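Local coordinates for protein catechol 2,3-dioxygenase (Pseudomonas sp. KL28, PDB 3HQ0) that probably catalyses the iron-dependent extradiol cleavage of catechol by molecular oxygen to (2Z,4E)-2-hydroxy-6-oxohexa-2,4-dienoate, working as a homotetramer, at residues Phe71-Lys76 with Leu120-Thr125; Tyr158-Ala163 with Pro209-Leu214; His216-Leu221 with Arg265-Met270. All coordinates share one frame; numbering follows the deposited sequence.

Contact 1 (Phe71-Lys76 with Leu120-Thr125); sequences FKVLDK and LYAEKT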
loop_
_atom_site.group_PDB
_atom_site.type_symbol
_atom_site.label_atom_id
_atom_site.label_comp_id
_atom_site.label_asym_id
_atom_site.label_seq_id
_atom_site.Cartn_x
_atom_site.Cartn_y
_atom_site.Cartn_z
ATOM N N PHE A 71 -13.406 22.524 -19.513
ATOM C CA PHE A 71 -12.221 22.825 -18.732
ATOM C C PHE A 71 -12.404 24.159 -18.016
ATOM O O PHE A 71 -13.053 25.074 -18.534
ATOM C CB PHE A 71 -10.996 22.908 -19.653
ATOM C CG PHE A 71 -10.631 21.600 -20.305
ATOM C CD1 PHE A 71 -9.707 20.743 -19.712
ATOM C CD2 PHE A 71 -11.215 21.221 -21.508
ATOM C CE1 PHE A 71 -9.368 19.526 -20.304
ATOM C CE2 PHE A 71 -10.887 20.006 -22.114
ATOM C CZ PHE A 71 -9.956 19.152 -21.506
ATOM N N LYS A 72 -11.833 24.263 -16.825
ATOM C CA LYS A 72 -11.901 25.501 -16.070
ATOM C C LYS A 72 -10.639 26.278 -16.410
ATOM O O LYS A 72 -9.551 25.702 -16.479
ATOM C CB LYS A 72 -11.946 25.214 -14.570
ATOM C CG LYS A 72 -12.398 26.400 -13.730
ATOM C CD LYS A 72 -11.271 27.323 -13.341
ATOM C CE LYS A 72 -11.807 28.511 -12.534
ATOM N NZ LYS A 72 -12.671 28.116 -11.369
ATOM N N VAL A 73 -10.788 27.579 -16.646
ATOM C CA VAL A 73 -9.645 28.418 -16.973
ATOM C C VAL A 73 -9.378 29.371 -15.822
ATOM O O VAL A 73 -10.243 29.599 -14.978
ATOM C CB VAL A 73 -9.882 29.204 -18.288
ATOM C CG1 VAL A 73 -10.233 28.214 -19.414
ATOM C CG2 VAL A 73 -10.992 30.238 -18.102
ATOM N N LEU A 74 -8.179 29.938 -15.806
ATOM C CA LEU A 74 -7.744 30.830 -14.739
ATOM C C LEU A 74 -8.696 31.943 -14.299
ATOM O O LEU A 74 -8.942 32.109 -13.101
ATOM C CB LEU A 74 -6.401 31.446 -15.118
ATOM C CG LEU A 74 -5.656 32.210 -14.027
ATOM C CD1 LEU A 74 -5.250 31.247 -12.918
ATOM C CD2 LEU A 74 -4.429 32.869 -14.628
ATOM N N ASP A 75 -9.219 32.702 -15.257
ATOM C CA ASP A 75 -10.094 33.835 -14.951
ATOM C C ASP A 75 -10.880 34.321 -16.174
ATOM O O ASP A 75 -10.687 33.828 -17.284
ATOM C CB ASP A 75 -9.252 34.998 -14.406
ATOM C CG ASP A 75 -8.075 35.339 -15.313
ATOM O OD1 ASP A 75 -8.243 35.275 -16.545
ATOM O OD2 ASP A 75 -6.986 35.675 -14.798
ATOM N N LYS A 76 -11.751 35.308 -15.961
ATOM C CA LYS A 76 -12.582 35.856 -17.030
ATOM C C LYS A 76 -11.780 36.373 -18.224
ATOM O O LYS A 76 -12.143 36.133 -19.381
ATOM C CB LYS A 76 -13.473 36.976 -16.479
ATOM C CG LYS A 76 -14.533 36.487 -15.487
ATOM C CD LYS A 76 -15.305 37.642 -14.847
ATOM C CE LYS A 76 -16.087 38.445 -15.884
ATOM N NZ LYS A 76 -16.906 39.532 -15.258
ATOM N N LEU A 120 -15.186 25.773 -22.121
ATOM C CA LEU A 120 -14.209 26.480 -21.307
ATOM C C LEU A 120 -15.011 27.435 -20.422
ATOM O O LEU A 120 -15.962 28.056 -20.885
ATOM C CB LEU A 120 -13.250 27.287 -22.191
ATOM C CG LEU A 120 -11.969 26.675 -22.773
ATOM C CD1 LEU A 120 -12.022 25.167 -22.831
ATOM C CD2 LEU A 120 -11.740 27.284 -24.146
ATOM N N TYR A 121 -14.656 27.526 -19.148
ATOM C CA TYR A 121 -15.338 28.440 -18.247
ATOM C C TYR A 121 -14.361 28.910 -17.181
ATOM O O TYR A 121 -13.398 28.219 -16.852
ATOM C CB TYR A 121 -16.571 27.784 -17.600
ATOM C CG TYR A 121 -16.285 26.606 -16.686
ATOM C CD1 TYR A 121 -16.174 25.313 -17.196
ATOM C CD2 TYR A 121 -16.119 26.790 -15.309
ATOM C CE1 TYR A 121 -15.903 24.229 -16.361
ATOM C CE2 TYR A 121 -15.847 25.713 -14.463
ATOM C CZ TYR A 121 -15.741 24.435 -14.999
ATOM O OH TYR A 121 -15.476 23.363 -14.177
ATOM N N ALA A 122 -14.602 30.095 -16.645
ATOM C CA ALA A 122 -13.718 30.644 -15.634
ATOM C C ALA A 122 -14.325 30.650 -14.238
ATOM O O ALA A 122 -13.600 30.674 -13.251
ATOM C CB ALA A 122 -13.309 32.057 -16.026
ATOM N N GLU A 123 -15.651 30.625 -14.149
ATOM C CA GLU A 123 -16.302 30.665 -12.846
ATOM C C GLU A 123 -17.275 29.536 -12.566
ATOM O O GLU A 123 -18.075 29.154 -13.419
ATOM C CB GLU A 123 -17.056 31.987 -12.673
ATOM C CG GLU A 123 -16.251 33.223 -13.025
ATOM C CD GLU A 123 -17.091 34.483 -12.992
ATOM O OE1 GLU A 123 -16.627 35.517 -13.515
ATOM O OE2 GLU A 123 -18.214 34.439 -12.442
ATOM N N LYS A 124 -17.185 29.013 -11.350
ATOM C CA LYS A 124 -18.065 27.962 -10.865
ATOM C C LYS A 124 -17.971 28.059 -9.352
ATOM O O LYS A 124 -16.878 28.052 -8.781
ATOM C CB LYS A 124 -17.637 26.567 -11.338
ATOM C CG LYS A 124 -18.592 25.472 -10.856
ATOM C CD LYS A 124 -18.214 24.087 -11.360
ATOM C CE LYS A 124 -18.543 23.926 -12.827
ATOM N NZ LYS A 124 -18.194 22.572 -13.299
ATOM N N THR A 125 -19.125 28.173 -8.710
ATOM C CA THR A 125 -19.182 28.318 -7.266
ATOM C C THR A 125 -18.353 27.297 -6.508
ATOM O O THR A 125 -18.386 26.103 -6.800
ATOM C CB THR A 125 -20.624 28.243 -6.765
ATOM O OG1 THR A 125 -21.430 29.159 -7.511
ATOM C CG2 THR A 125 -20.690 28.626 -5.297
HETATM O O HOH W 1 -14.736 30.402 -9.989
HETATM O O HOH W 2 -18.776 37.445 -14.625
#
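Lys-72 lays its backbone and the root of its side chain over one face of the Tyr-121 ring: CA of Lys-72 stands 4.1 Å from the ring centroid, a CH-pi contact nearly on the ring normal. With CG of Lys-72 anti to the backbone N (chi1 -164°), that atom lies 3.6 Å from CE2 of Tyr-121 before the chain bends at chi2. CG of Tyr-121 is set between its own backbone N and carbonyl carbon (chi1 64°), which folds the ring back across the neighbouring strand; His-11 lies nearly parallel to it. Strands 65-73 and 117-121 run parallel here, in the N-terminal sheet of this vicinal oxygen chelate (VOC) protein; the connection between them holds helix 76-89 and strands 94-96 and 107-111. Tyr-121 N donates to Phe-71 O, and Val-73 N to Tyr-121 O. On the sheet face away from the tyrosine, CB of Phe-71 meets CD1 of Leu-120 at 4.0 Å. Val-73 splits its branches: CG1 packs on CG of Leu-120, while CG2 reaches CB of Ala-122 at 3.6 Å. That methyl also packs against the Asp-75 backbone. Leu-79 of the helix touches both Val-73 and Leu-120. Farther out, a water joins Lys-76 NZ to Glu-123 OE1, whose position is less certain.

Contact 2 (Tyr158-Ala163 with Pro209-Leu214); sequences YGPNIA and PEKGKL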
loop_
_atom_site.group_PDB
_atom_site.type_symbol
_atom_site.label_atom_id
_atom_site.label_comp_id
_atom_site.label_asym_id
_atom_site.label_seq_id
_atom_site.Cartn_x
_atom_site.Cartn_y
_atom_site.Cartn_z
ATOM N N TYR A 158 -13.105 9.100 -28.538
ATOM C CA TYR A 158 -12.934 8.384 -29.802
ATOM C C TYR A 158 -13.572 9.199 -30.930
ATOM O O TYR A 158 -14.752 9.542 -30.865
ATOM C CB TYR A 158 -13.635 7.023 -29.731
ATOM C CG TYR A 158 -12.784 5.858 -29.260
ATOM C CD1 TYR A 158 -11.768 6.027 -28.318
ATOM C CD2 TYR A 158 -13.049 4.568 -29.715
ATOM C CE1 TYR A 158 -11.039 4.928 -27.834
ATOM C CE2 TYR A 158 -12.332 3.467 -29.238
ATOM C CZ TYR A 158 -11.335 3.652 -28.299
ATOM O OH TYR A 158 -10.661 2.554 -27.816
ATOM N N GLY A 159 -12.793 9.502 -31.961
ATOM C CA GLY A 159 -13.315 10.270 -33.074
ATOM C C GLY A 159 -12.270 10.433 -34.156
ATOM O O GLY A 159 -11.102 10.141 -33.924
ATOM N N PRO A 160 -12.658 10.902 -35.349
ATOM C CA PRO A 160 -11.739 11.100 -36.474
ATOM C C PRO A 160 -10.960 12.417 -36.422
ATOM O O PRO A 160 -11.260 13.295 -35.613
ATOM C CB PRO A 160 -12.674 11.039 -37.675
ATOM C CG PRO A 160 -13.883 11.752 -37.147
ATOM C CD PRO A 160 -14.052 11.137 -35.767
ATOM N N ASN A 161 -9.958 12.536 -37.291
ATOM C CA ASN A 161 -9.134 13.744 -37.398
ATOM C C ASN A 161 -8.437 14.154 -36.098
ATOM O O ASN A 161 -8.397 15.335 -35.744
ATOM C CB ASN A 161 -9.990 14.914 -37.900
ATOM C CG ASN A 161 -10.891 14.525 -39.063
ATOM O OD1 ASN A 161 -10.418 14.122 -40.124
ATOM N ND2 ASN A 161 -12.199 14.647 -38.865
ATOM N N ILE A 162 -7.876 13.176 -35.402
ATOM C CA ILE A 162 -7.185 13.433 -34.149
ATOM C C ILE A 162 -5.999 14.359 -34.375
ATOM O O ILE A 162 -5.545 15.046 -33.458
ATOM C CB ILE A 162 -6.693 12.110 -33.517
ATOM C CG1 ILE A 162 -7.893 11.206 -33.214
ATOM C CG2 ILE A 162 -5.900 12.387 -32.262
ATOM C CD1 ILE A 162 -8.994 11.876 -32.422
ATOM N N ALA A 163 -5.495 14.376 -35.605
ATOM C CA ALA A 163 -4.366 15.234 -35.942
ATOM C C ALA A 163 -4.778 16.696 -35.786
ATOM O O ALA A 163 -4.045 17.508 -35.216
ATOM C CB ALA A 163 -3.917 14.970 -37.373
ATOM N N PRO A 209 -13.464 6.138 -36.463
ATOM C CA PRO A 209 -14.382 6.624 -37.503
ATOM C C PRO A 209 -15.596 7.400 -37.001
ATOM O O PRO A 209 -15.909 8.467 -37.516
ATOM C CB PRO A 209 -14.793 5.342 -38.230
ATOM C CG PRO A 209 -13.620 4.432 -38.015
ATOM C CD PRO A 209 -13.286 4.681 -36.571
ATOM N N GLU A 210 -16.281 6.858 -35.999
ATOM C CA GLU A 210 -17.477 7.493 -35.451
ATOM C C GLU A 210 -17.149 8.747 -34.652
ATOM O O GLU A 210 -16.296 8.711 -33.773
ATOM C CB GLU A 210 -18.217 6.505 -34.557
ATOM C CG GLU A 210 -19.585 6.978 -34.099
ATOM C CD GLU A 210 -20.192 6.036 -33.078
ATOM O OE1 GLU A 210 -19.763 4.864 -33.031
ATOM O OE2 GLU A 210 -21.098 6.455 -32.327
ATOM N N LYS A 211 -17.842 9.847 -34.945
ATOM C CA LYS A 211 -17.598 11.105 -34.242
ATOM C C LYS A 211 -18.318 11.182 -32.899
ATOM O O LYS A 211 -19.349 10.542 -32.703
ATOM C CB LYS A 211 -18.032 12.292 -35.113
ATOM C CG LYS A 211 -17.406 12.296 -36.500
ATOM C CD LYS A 211 -17.935 13.418 -37.384
ATOM C CE LYS A 211 -17.102 14.680 -37.250
ATOM N NZ LYS A 211 -17.551 15.746 -38.194
ATOM N N GLY A 212 -17.754 11.969 -31.981
ATOM C CA GLY A 212 -18.355 12.165 -30.673
ATOM C C GLY A 212 -18.391 11.005 -29.691
ATOM O O GLY A 212 -19.054 11.109 -28.659
ATOM N N LYS A 213 -17.685 9.917 -29.993
ATOM C CA LYS A 213 -17.655 8.736 -29.123
ATOM C C LYS A 213 -16.926 8.969 -27.800
ATOM O O LYS A 213 -15.869 9.604 -27.759
ATOM C CB LYS A 213 -16.985 7.560 -29.843
ATOM C CG LYS A 213 -17.826 6.884 -30.910
ATOM C CD LYS A 213 -18.721 5.786 -30.330
ATOM C CE LYS A 213 -19.814 6.341 -29.428
ATOM N NZ LYS A 213 -20.681 7.336 -30.127
ATOM N N LEU A 214 -17.499 8.439 -26.723
ATOM C CA LEU A 214 -16.906 8.557 -25.394
ATOM C C LEU A 214 -16.385 7.189 -24.967
ATOM O O LEU A 214 -17.167 6.242 -24.803
ATOM C CB LEU A 214 -17.955 9.053 -24.389
ATOM C CG LEU A 214 -17.662 9.219 -22.878
ATOM C CD1 LEU A 214 -18.204 8.016 -22.126
ATOM C CD2 LEU A 214 -16.179 9.427 -22.614
#
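Tyr-158 pairs with Lys-213 as an antiparallel hydrogen-bonded pair, but the two bonds are unequal. Tyr-158 N donates to Lys-213 O at 2.9 Å and nearly straight (166°); the return bond, from Lys-213 N to Tyr-158 O, is weak, bent to 122°. The CB atoms of Tyr-158 and Lys-213 come within 3.4 Å, and from there the side chains part. The phenol of Tyr-158 leads off to stack on His-215, and its OH bonds the backbone O of Asp-294. Lys-213 turns the other way, its chain bent at three successive torsions, and curls back over the loop toward Glu-210, where NZ of Lys-213 and OE2 of Glu-210 are modelled as a salt bridge too short to be trusted in detail. At Gly-159 the pairing gives way to a softer link: its CA points a hydrogen at Glu-210 O, 3.4 Å off. Next comes Pro-160, whose CG and CD lie across the chain of Lys-211 at about a right angle, with CG of Pro-160 3.6 Å from CG of Lys-211; CD of Pro-160 also approaches Pro-209 O at 3.7 Å. Beyond it helix 162-171 begins. The contact joins the end of strand 151-159 to the loop leading into strand 213-220, in the C-terminal glyoxalase-like domain. Lys-213 O also accepts from His-116 NE2, in the N-terminal half of the chain. One firm and one weak backbone bond imply that regular pairing ends at Tyr-158 and Lys-213, and that the loop stays alongside through C-H...O and methylene packing.

Contact 3 (His216-Leu221 with Arg265-Met270); sequences HCSFLL and RFETFM. With FE (Fe (III) ion), chain E.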
loop_
_atom_site.group_PDB
_atom_site.type_symbol
_atom_site.label_atom_id
_atom_site.label_comp_id
_atom_site.label_asym_id
_atom_site.label_seq_id
_atom_site.Cartn_x
_atom_site.Cartn_y
_atom_site.Cartn_z
ATOM N N HIS A 216 -14.211 6.745 -22.156
ATOM C CA HIS A 216 -14.409 6.807 -20.712
ATOM C C HIS A 216 -14.040 8.128 -20.071
ATOM O O HIS A 216 -13.256 8.910 -20.614
ATOM C CB HIS A 216 -13.603 5.707 -19.988
ATOM C CG HIS A 216 -12.123 5.942 -19.969
ATOM N ND1 HIS A 216 -11.286 5.528 -20.983
ATOM C CD2 HIS A 216 -11.332 6.568 -19.064
ATOM C CE1 HIS A 216 -10.045 5.888 -20.706
ATOM N NE2 HIS A 216 -10.046 6.522 -19.547
ATOM N N CYS A 217 -14.627 8.358 -18.904
ATOM C CA CYS A 217 -14.315 9.520 -18.080
ATOM C C CYS A 217 -13.486 8.887 -16.969
ATOM O O CYS A 217 -13.748 7.740 -16.592
ATOM C CB CYS A 217 -15.580 10.143 -17.507
ATOM S SG CYS A 217 -16.373 11.263 -18.659
ATOM N N SER A 218 -12.496 9.600 -16.444
ATOM C CA SER A 218 -11.655 9.006 -15.410
ATOM C C SER A 218 -11.628 9.707 -14.068
ATOM O O SER A 218 -11.669 10.939 -13.991
ATOM C CB SER A 218 -10.219 8.856 -15.928
ATOM O OG SER A 218 -9.373 8.366 -14.903
ATOM N N PHE A 219 -11.538 8.900 -13.011
ATOM C CA PHE A 219 -11.500 9.398 -11.640
ATOM C C PHE A 219 -10.263 8.909 -10.887
ATOM O O PHE A 219 -9.962 7.714 -10.857
ATOM C CB PHE A 219 -12.780 8.989 -10.902
ATOM C CG PHE A 219 -14.023 9.565 -11.510
ATOM C CD1 PHE A 219 -14.626 8.957 -12.600
ATOM C CD2 PHE A 219 -14.555 10.765 -11.028
ATOM C CE1 PHE A 219 -15.746 9.531 -13.215
ATOM C CE2 PHE A 219 -15.668 11.347 -11.630
ATOM C CZ PHE A 219 -16.267 10.729 -12.728
ATOM N N LEU A 220 -9.561 9.855 -10.271
ATOM C CA LEU A 220 -8.326 9.582 -9.539
ATOM C C LEU A 220 -8.521 9.062 -8.119
ATOM O O LEU A 220 -9.363 9.569 -7.379
ATOM C CB LEU A 220 -7.473 10.852 -9.503
ATOM C CG LEU A 220 -6.137 10.770 -8.770
ATOM C CD1 LEU A 220 -5.223 9.756 -9.462
ATOM C CD2 LEU A 220 -5.494 12.156 -8.767
ATOM N N LEU A 221 -7.730 8.057 -7.747
ATOM C CA LEU A 221 -7.793 7.462 -6.409
ATOM C C LEU A 221 -6.488 7.756 -5.670
ATOM O O LEU A 221 -5.468 8.039 -6.297
ATOM C CB LEU A 221 -8.032 5.944 -6.499
ATOM C CG LEU A 221 -9.472 5.432 -6.332
ATOM C CD1 LEU A 221 -10.454 6.319 -7.082
ATOM C CD2 LEU A 221 -9.565 3.992 -6.804
ATOM N N ARG A 265 -18.654 3.955 -19.760
ATOM C CA ARG A 265 -17.449 3.428 -19.126
ATOM C C ARG A 265 -16.714 4.535 -18.364
ATOM O O ARG A 265 -16.573 5.656 -18.850
ATOM C CB ARG A 265 -16.504 2.826 -20.170
ATOM C CG ARG A 265 -15.219 2.283 -19.568
ATOM C CD ARG A 265 -14.136 2.015 -20.601
ATOM N NE ARG A 265 -14.360 0.820 -21.414
ATOM C CZ ARG A 265 -14.699 0.833 -22.702
ATOM N NH1 ARG A 265 -14.867 1.985 -23.338
ATOM N NH2 ARG A 265 -14.847 -0.310 -23.364
ATOM N N PHE A 266 -16.274 4.225 -17.153
ATOM C CA PHE A 266 -15.525 5.187 -16.364
ATOM C C PHE A 266 -14.281 4.473 -15.852
ATOM O O PHE A 266 -14.211 3.243 -15.896
ATOM C CB PHE A 266 -16.367 5.704 -15.195
ATOM C CG PHE A 266 -16.758 4.635 -14.215
ATOM C CD1 PHE A 266 -16.018 4.428 -13.057
ATOM C CD2 PHE A 266 -17.867 3.831 -14.455
ATOM C CE1 PHE A 266 -16.383 3.427 -12.147
ATOM C CE2 PHE A 266 -18.236 2.836 -13.558
ATOM C CZ PHE A 266 -17.493 2.636 -12.402
ATOM N N GLU A 267 -13.299 5.238 -15.390
ATOM C CA GLU A 267 -12.066 4.649 -14.869
ATOM C C GLU A 267 -11.751 5.148 -13.464
ATOM O O GLU A 267 -11.985 6.310 -13.147
ATOM C CB GLU A 267 -10.878 4.977 -15.785
ATOM C CG GLU A 267 -9.503 4.794 -15.120
ATOM C CD GLU A 267 -8.346 5.205 -16.019
ATOM O OE1 GLU A 267 -8.431 6.271 -16.644
ATOM O OE2 GLU A 267 -7.346 4.470 -16.094
ATOM N N THR A 268 -11.236 4.250 -12.625
ATOM C CA THR A 268 -10.822 4.606 -11.270
ATOM C C THR A 268 -9.369 4.129 -11.222
ATOM O O THR A 268 -9.117 2.926 -11.254
ATOM C CB THR A 268 -11.640 3.863 -10.184
ATOM O OG1 THR A 268 -11.451 2.448 -10.316
ATOM C CG2 THR A 268 -13.116 4.202 -10.303
ATOM N N PHE A 269 -8.426 5.069 -11.165
ATOM C CA PHE A 269 -7.009 4.729 -11.153
ATOM C C PHE A 269 -6.187 5.600 -10.219
ATOM O O PHE A 269 -6.702 6.501 -9.549
ATOM C CB PHE A 269 -6.424 4.892 -12.556
ATOM C CG PHE A 269 -6.063 6.319 -12.886
ATOM C CD1 PHE A 269 -7.054 7.285 -13.043
ATOM C CD2 PHE A 269 -4.727 6.711 -12.977
ATOM C CE1 PHE A 269 -6.721 8.624 -13.283
ATOM C CE2 PHE A 269 -4.385 8.048 -13.217
ATOM C CZ PHE A 269 -5.386 9.001 -13.369
ATOM N N MET A 270 -4.889 5.314 -10.200
ATOM C CA MET A 270 -3.919 6.061 -9.418
ATOM C C MET A 270 -2.556 5.700 -9.999
ATOM O O MET A 270 -2.385 4.616 -10.555
ATOM C CB MET A 270 -4.012 5.691 -7.934
ATOM C CG MET A 270 -3.235 4.471 -7.504
ATOM S SD MET A 270 -1.508 4.857 -7.199
ATOM C CE MET A 270 -1.642 6.340 -6.189
HETATM FE FE FE E . -7.892 7.108 -18.598
#
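The iron site of the extradiol dioxygenase draws its protein ligands from three adjacent strands, two of which, parallel neighbours, bring His-216 and Glu-267; His-154 comes from strand 151-159. NE2 of His-216 binds the iron(III) ion at 2.4 Å and OE1 of Glu-267 at 2.2 Å, with the imidazole and carboxylate planes perpendicular. The CG of Glu-267 is anti to its backbone N (chi1 162°) and the chain runs extended, carrying the carboxylate out to the metal. Ser-218 is a second-shell partner: its OG donates to OE1 of Glu-267 at 2.9 Å, arriving from above the carboxylate plane. OE2 of Glu-267 bonds Thr-255, so both oxygens are held and the carboxylate's rotation is restricted. Backbone bonds run the length of the pair, from a weak one at Cys-217 N and Arg-265 O to Leu-221 N and Phe-269 O (2.6 Å). Farther along, CD1 of Leu-220 sits over one face of the Phe-269 ring, 4.2 Å from its centroid, displaced toward the rim. On the sheet face away from the iron, Phe-219 turns its ring edge to Glu-267 O, while a terminal methyl of Leu-221, CD2, reaches CB of Thr-268 at 4.0 Å. CD of Arg-265 touches CB of His-216, and NE of Arg-265 forms a salt bridge with Asp-242. Strand 213-220 lies between 151-159 and 265-270, and 254-259 flanks the latter; helix 224-236 packs against Leu-221 and Thr-268 through Ala-230.

How the contacts relate
The three contacts follow one another along the chain, each closing before the next opens. Contact 1 belongs to the sheet of the N-terminal half; contacts 2 and 3 share the second sheet, where strand 213-220 pairs antiparallel with 151-159 near its start and parallel with 265-270 farther on. The centres of contacts 2 and 3 lie about 20 Å apart, and their segments are separated by the single residue His-215. Contact 1 is about 26 Å from contact 2 and about 23 Å from contact 3, between centres, and touches neither. Contacts 1 and 3 are both parallel strand pairs whose connection holds a helix and two further strands, consistent with repeated VOC-type halves, but the iron ligands sit in the second half.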